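PDB 1R2J: protein FkbI from Streptomyces hygroscopicus, which binds FAD and probably acts as an acyl-ACP dehydrogenase in making the methoxymalonyl extender unit of the polyketide FK520. Local coordinates for residues Ala239-Ala244 against Thr273-Ala278; Ala17-Asp20 against Leu25-Asp28. One frame throughout, in Å; residues are numbered along the deposited sequence.

Contact 1: Ala239-Ala244 against Thr273-Ala278; sequences ACRTAA and TAEQIA
Arg241 of helix 219-248 and Glu275 of helix 262-287 form a bidentate salt bridge between two long helices of the C-terminal helical domain of an acyl-CoA dehydrogenase fold. Their CA atoms lie 7.6 Å apart. Between these two segments, only these two side chains meet. Arg241 CB sits 3.3 Å from Glu275 OE1. CG stands anti to the backbone N (chi1 -177°), and the chain then bends at chi2 and chi3. These bends wrap the aliphatic part around OE1, with CD still only 3.6 Å from Glu275 OE1. NE comes next and donates a nearly straight hydrogen bond to Glu275 OE1 at 2.7 Å. Beyond CZ, NH2 donates to Glu275 OE2 at 2.9 Å, also nearly straight. The grip is therefore side-on, one nitrogen to each oxygen. Both oxygens accept through their syn lone pairs. Glu275 reaches across with an extended chain. Over one face of the guanidinium lies CG2 of the neighbouring Thr242. Glu275 is buried, and its negative charge is probably balanced at least in part by this arginine. Glu275 also touches Arg238, one turn earlier on helix 219-248, while Arg241 rests on Trp272. The guanidinium and carboxylate planes differ by only 10°, and Glu275 CD lies in the plane of the Arg241 guanidinium, at its edge.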
loop_
_atom_site.group_PDB
_atom_site.type_symbol
_atom_site.label_atom_id
_atom_site.label_comp_id
_atom_site.label_asym_id
_atom_site.label_seq_id
_atom_site.Cartn_x
_atom_site.Cartn_y
_atom_site.Cartn_z
ATOM N N ALA A 239 7.140 -8.400 -12.579
ATOM C CA ALA A 239 6.478 -9.691 -12.776
ATOM C C ALA A 239 5.912 -9.824 -14.187
ATOM O O ALA A 239 6.000 -10.891 -14.807
ATOM C CB ALA A 239 5.364 -9.879 -11.753
ATOM N N CYS A 240 5.330 -8.740 -14.693
ATOM C CA CYS A 240 4.755 -8.765 -16.033
ATOM C C CYS A 240 5.834 -8.872 -17.105
ATOM O O CYS A 240 5.691 -9.640 -18.057
ATOM C CB CYS A 240 3.902 -7.520 -16.278
ATOM S SG CYS A 240 2.392 -7.502 -15.292
ATOM N N ARG A 241 6.913 -8.112 -16.950
ATOM C CA ARG A 241 7.998 -8.157 -17.926
ATOM C C ARG A 241 8.651 -9.542 -17.950
ATOM O O ARG A 241 8.891 -10.105 -19.021
ATOM C CB ARG A 241 9.052 -7.086 -17.613
ATOM C CG ARG A 241 10.201 -7.007 -18.634
ATOM C CD ARG A 241 11.427 -7.796 -18.182
ATOM N NE ARG A 241 11.982 -7.226 -16.958
ATOM C CZ ARG A 241 13.014 -7.725 -16.284
ATOM N NH1 ARG A 241 13.631 -8.824 -16.706
ATOM N NH2 ARG A 241 13.430 -7.116 -15.180
ATOM N N THR A 242 8.912 -10.103 -16.773
ATOM C CA THR A 242 9.552 -11.414 -16.705
ATOM C C THR A 242 8.668 -12.549 -17.213
ATOM O O THR A 242 9.162 -13.495 -17.817
ATOM C CB THR A 242 10.026 -11.735 -15.277
ATOM O OG1 THR A 242 8.918 -11.668 -14.375
ATOM C CG2 THR A 242 11.091 -10.741 -14.843
ATOM N N ALA A 243 7.364 -12.460 -16.971
ATOM C CA ALA A 243 6.439 -13.493 -17.431
ATOM C C ALA A 243 6.277 -13.407 -18.953
ATOM O O ALA A 243 6.224 -14.428 -19.631
ATOM C CB ALA A 243 5.073 -13.332 -16.746
ATOM N N ALA A 244 6.197 -12.188 -19.479
ATOM C CA ALA A 244 6.044 -11.991 -20.913
ATOM C C ALA A 244 7.295 -12.464 -21.652
ATOM O O ALA A 244 7.196 -13.163 -22.654
ATOM C CB ALA A 244 5.774 -10.514 -21.220
ATOM N N THR A 273 10.518 -0.955 -21.031
ATOM C CA THR A 273 10.574 0.500 -20.942
ATOM C C THR A 273 9.706 1.034 -19.807
ATOM O O THR A 273 10.107 1.952 -19.095
ATOM C CB THR A 273 10.139 1.129 -22.286
ATOM O OG1 THR A 273 11.093 0.775 -23.294
ATOM C CG2 THR A 273 10.059 2.641 -22.188
ATOM N N ALA A 274 8.519 0.457 -19.646
ATOM C CA ALA A 274 7.607 0.871 -18.589
ATOM C C ALA A 274 8.250 0.581 -17.237
ATOM O O ALA A 274 8.251 1.429 -16.346
ATOM C CB ALA A 274 6.284 0.113 -18.707
ATOM N N GLU A 275 8.791 -0.627 -17.096
ATOM C CA GLU A 275 9.442 -1.031 -15.860
ATOM C C GLU A 275 10.590 -0.083 -15.502
ATOM O O GLU A 275 10.754 0.285 -14.341
ATOM C CB GLU A 275 9.993 -2.451 -15.993
ATOM C CG GLU A 275 10.688 -2.963 -14.728
ATOM C CD GLU A 275 11.331 -4.315 -14.942
ATOM O OE1 GLU A 275 10.890 -5.041 -15.852
ATOM O OE2 GLU A 275 12.271 -4.659 -14.198
ATOM N N GLN A 276 11.380 0.300 -16.505
ATOM C CA GLN A 276 12.511 1.193 -16.290
ATOM C C GLN A 276 12.049 2.587 -15.872
ATOM O O GLN A 276 12.634 3.200 -14.974
ATOM C CB GLN A 276 13.365 1.298 -17.560
ATOM C CG GLN A 276 14.063 0.009 -17.972
ATOM C CD GLN A 276 14.694 -0.709 -16.796
ATOM O OE1 GLN A 276 14.105 -1.630 -16.230
ATOM N NE2 GLN A 276 15.890 -0.283 -16.412
ATOM N N ILE A 277 11.005 3.086 -16.528
ATOM C CA ILE A 277 10.468 4.406 -16.218
ATOM C C ILE A 277 9.963 4.459 -14.773
ATOM O O ILE A 277 10.288 5.385 -14.024
ATOM C CB ILE A 277 9.309 4.774 -17.171
ATOM C CG1 ILE A 277 9.852 5.044 -18.575
ATOM C CG2 ILE A 277 8.567 6.029 -16.653
ATOM C CD1 ILE A 277 8.764 5.270 -19.589
ATOM N N ALA A 278 9.170 3.463 -14.389
ATOM C CA ALA A 278 8.631 3.402 -13.032
ATOM C C ALA A 278 9.750 3.348 -11.983
ATOM O O ALA A 278 9.676 4.005 -10.943
ATOM C CB ALA A 278 7.713 2.180 -12.892
#

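Contact 2: Ala17-Asp20 against Leu25-Asp28; sequences AEWD and LPRD
Trp19, on helix 16-22, packs its indole against Leu25 and Pro26 in the N-terminal helical domain of the acyl-CoA dehydrogenase fold. Pro26 is the N-cap residue of helix 27-35, so the contact lies where the short connection from helix 16-22 ends. The first kind of interaction is CH-pi. Pro26 CD lies over one face of the indole, 3.8 Å from the centroid of the Trp19 five-membered ring and 24° off the ring normal. Its nearest ring atom is Trp19 CE2, 3.5 Å from Pro26 CD. Pro26 CG lies further along, 3.6 Å from Trp19 NE1 and 3.7 Å from Trp19 CZ2. The second kind is plain apolar contact. Leu25 CD2 approaches the six-membered ring obliquely and comes to 3.5 Å from Trp19 CE3. The indole is brought across by a chi1 of -69°, with CG beside the backbone N and anti to the carbonyl carbon. An alanine in place of Trp19 would take away the indole, and would probably open a gap beside Leu25 CD2 and leave the Pro26 ring without its aromatic partner. Polar bonds flank the contact. Leu25 N is hydrogen-bonded to Tyr148 OH, and Asp20 OD2 makes salt bridges to Arg187 and Arg338. The Leu25 side chain is about 8 Å from that of Thr144, an FAD-binding residue, and about 12 Å from the FAD. No hydrogen bond joins the two segments. Cohesion across them therefore rests on buried apolar surface, dispersion and the weak CH-pi attraction between Pro26 and the indole.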
loop_
_atom_site.group_PDB
_atom_site.type_symbol
_atom_site.label_atom_id
_atom_site.label_comp_id
_atom_site.label_asym_id
_atom_site.label_seq_id
_atom_site.Cartn_x
_atom_site.Cartn_y
_atom_site.Cartn_z
ATOM N N ALA A 17 -1.110 -17.675 -6.121
ATOM C CA ALA A 17 -2.337 -18.028 -6.832
ATOM C C ALA A 17 -3.442 -18.512 -5.881
ATOM O O ALA A 17 -4.575 -18.019 -5.919
ATOM C CB ALA A 17 -2.038 -19.097 -7.881
ATOM N N GLU A 18 -3.111 -19.472 -5.025
ATOM C CA GLU A 18 -4.078 -20.015 -4.070
ATOM C C GLU A 18 -4.514 -18.984 -3.031
ATOM O O GLU A 18 -5.688 -18.941 -2.645
ATOM C CB GLU A 18 -3.490 -21.233 -3.362
ATOM C CG GLU A 18 -4.513 -22.097 -2.641
ATOM C CD GLU A 18 -4.970 -21.508 -1.318
ATOM O OE1 GLU A 18 -4.104 -21.161 -0.486
ATOM O OE2 GLU A 18 -6.199 -21.399 -1.107
ATOM N N TRP A 19 -3.576 -18.164 -2.562
ATOM C CA TRP A 19 -3.927 -17.141 -1.585
ATOM C C TRP A 19 -4.915 -16.176 -2.219
ATOM O O TRP A 19 -5.871 -15.741 -1.581
ATOM C CB TRP A 19 -2.690 -16.366 -1.126
ATOM C CG TRP A 19 -1.739 -17.178 -0.294
ATOM C CD1 TRP A 19 -2.004 -18.360 0.341
ATOM C CD2 TRP A 19 -0.386 -16.840 0.035
ATOM N NE1 TRP A 19 -0.900 -18.776 1.048
ATOM C CE2 TRP A 19 0.107 -17.863 0.878
ATOM C CE3 TRP A 19 0.458 -15.772 -0.297
ATOM C CZ2 TRP A 19 1.410 -17.848 1.393
ATOM C CZ3 TRP A 19 1.752 -15.756 0.217
ATOM C CH2 TRP A 19 2.214 -16.790 1.055
ATOM N N ASP A 20 -4.680 -15.865 -3.490
ATOM C CA ASP A 20 -5.528 -14.944 -4.237
ATOM C C ASP A 20 -6.930 -15.491 -4.504
ATOM O O ASP A 20 -7.919 -14.763 -4.380
ATOM C CB ASP A 20 -4.856 -14.585 -5.564
ATOM C CG ASP A 20 -5.502 -13.392 -6.242
ATOM O OD1 ASP A 20 -5.441 -12.284 -5.675
ATOM O OD2 ASP A 20 -6.073 -13.559 -7.337
ATOM N N LEU A 25 -4.462 -14.371 3.269
ATOM C CA LEU A 25 -3.044 -14.612 3.486
ATOM C C LEU A 25 -2.901 -15.316 4.836
ATOM O O LEU A 25 -3.731 -15.136 5.726
ATOM C CB LEU A 25 -2.278 -13.286 3.533
ATOM C CG LEU A 25 -2.137 -12.439 2.266
ATOM C CD1 LEU A 25 -1.513 -11.093 2.619
ATOM C CD2 LEU A 25 -1.281 -13.176 1.253
ATOM N N PRO A 26 -1.851 -16.130 5.006
ATOM C CA PRO A 26 -1.657 -16.829 6.282
ATOM C C PRO A 26 -1.286 -15.833 7.384
ATOM O O PRO A 26 -0.309 -15.094 7.254
ATOM C CB PRO A 26 -0.500 -17.791 5.990
ATOM C CG PRO A 26 -0.514 -17.941 4.495
ATOM C CD PRO A 26 -0.864 -16.567 4.007
ATOM N N ARG A 27 -2.070 -15.816 8.456
ATOM C CA ARG A 27 -1.827 -14.929 9.592
ATOM C C ARG A 27 -0.414 -15.122 10.138
ATOM O O ARG A 27 0.269 -14.151 10.468
ATOM C CB ARG A 27 -2.842 -15.215 10.702
ATOM C CG ARG A 27 -3.052 -16.709 10.957
ATOM C CD ARG A 27 -3.877 -16.986 12.211
ATOM N NE ARG A 27 -3.097 -16.827 13.438
ATOM C CZ ARG A 27 -3.561 -17.090 14.656
ATOM N NH1 ARG A 27 -4.804 -17.528 14.814
ATOM N NH2 ARG A 27 -2.787 -16.909 15.720
ATOM N N ASP A 28 0.011 -16.380 10.231
ATOM C CA ASP A 28 1.341 -16.730 10.732
ATOM C C ASP A 28 2.482 -16.103 9.934
ATOM O O ASP A 28 3.536 -15.796 10.490
ATOM C CB ASP A 28 1.527 -18.254 10.738
ATOM C CG ASP A 28 0.872 -18.921 11.932
ATOM O OD1 ASP A 28 0.907 -20.170 12.008
ATOM O OD2 ASP A 28 0.326 -18.202 12.796
#

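In the fold
Contact 2 comes first along the chain, and contact 1 follows after it closes. Their centres are 25 Å apart and their nearest atoms about 12 Å, so they do not touch. Contact 2 joins helices 16-22 and 27-35 in the N-terminal helical domain. Contact 1 joins helices 219-248 and 262-287 in the C-terminal helical domain. The strands of the middle beta domain lie between them in sequence. Contact 2 is local, with four residues between its segments. Contact 1 bridges 28 residues. Contact 1 lies away from the flavin-binding residues, whereas contact 2 lies closer to the flavin pocket without touching the cofactor. Each thus joins helices within its own helical domain, one by charge and one by apolar surface.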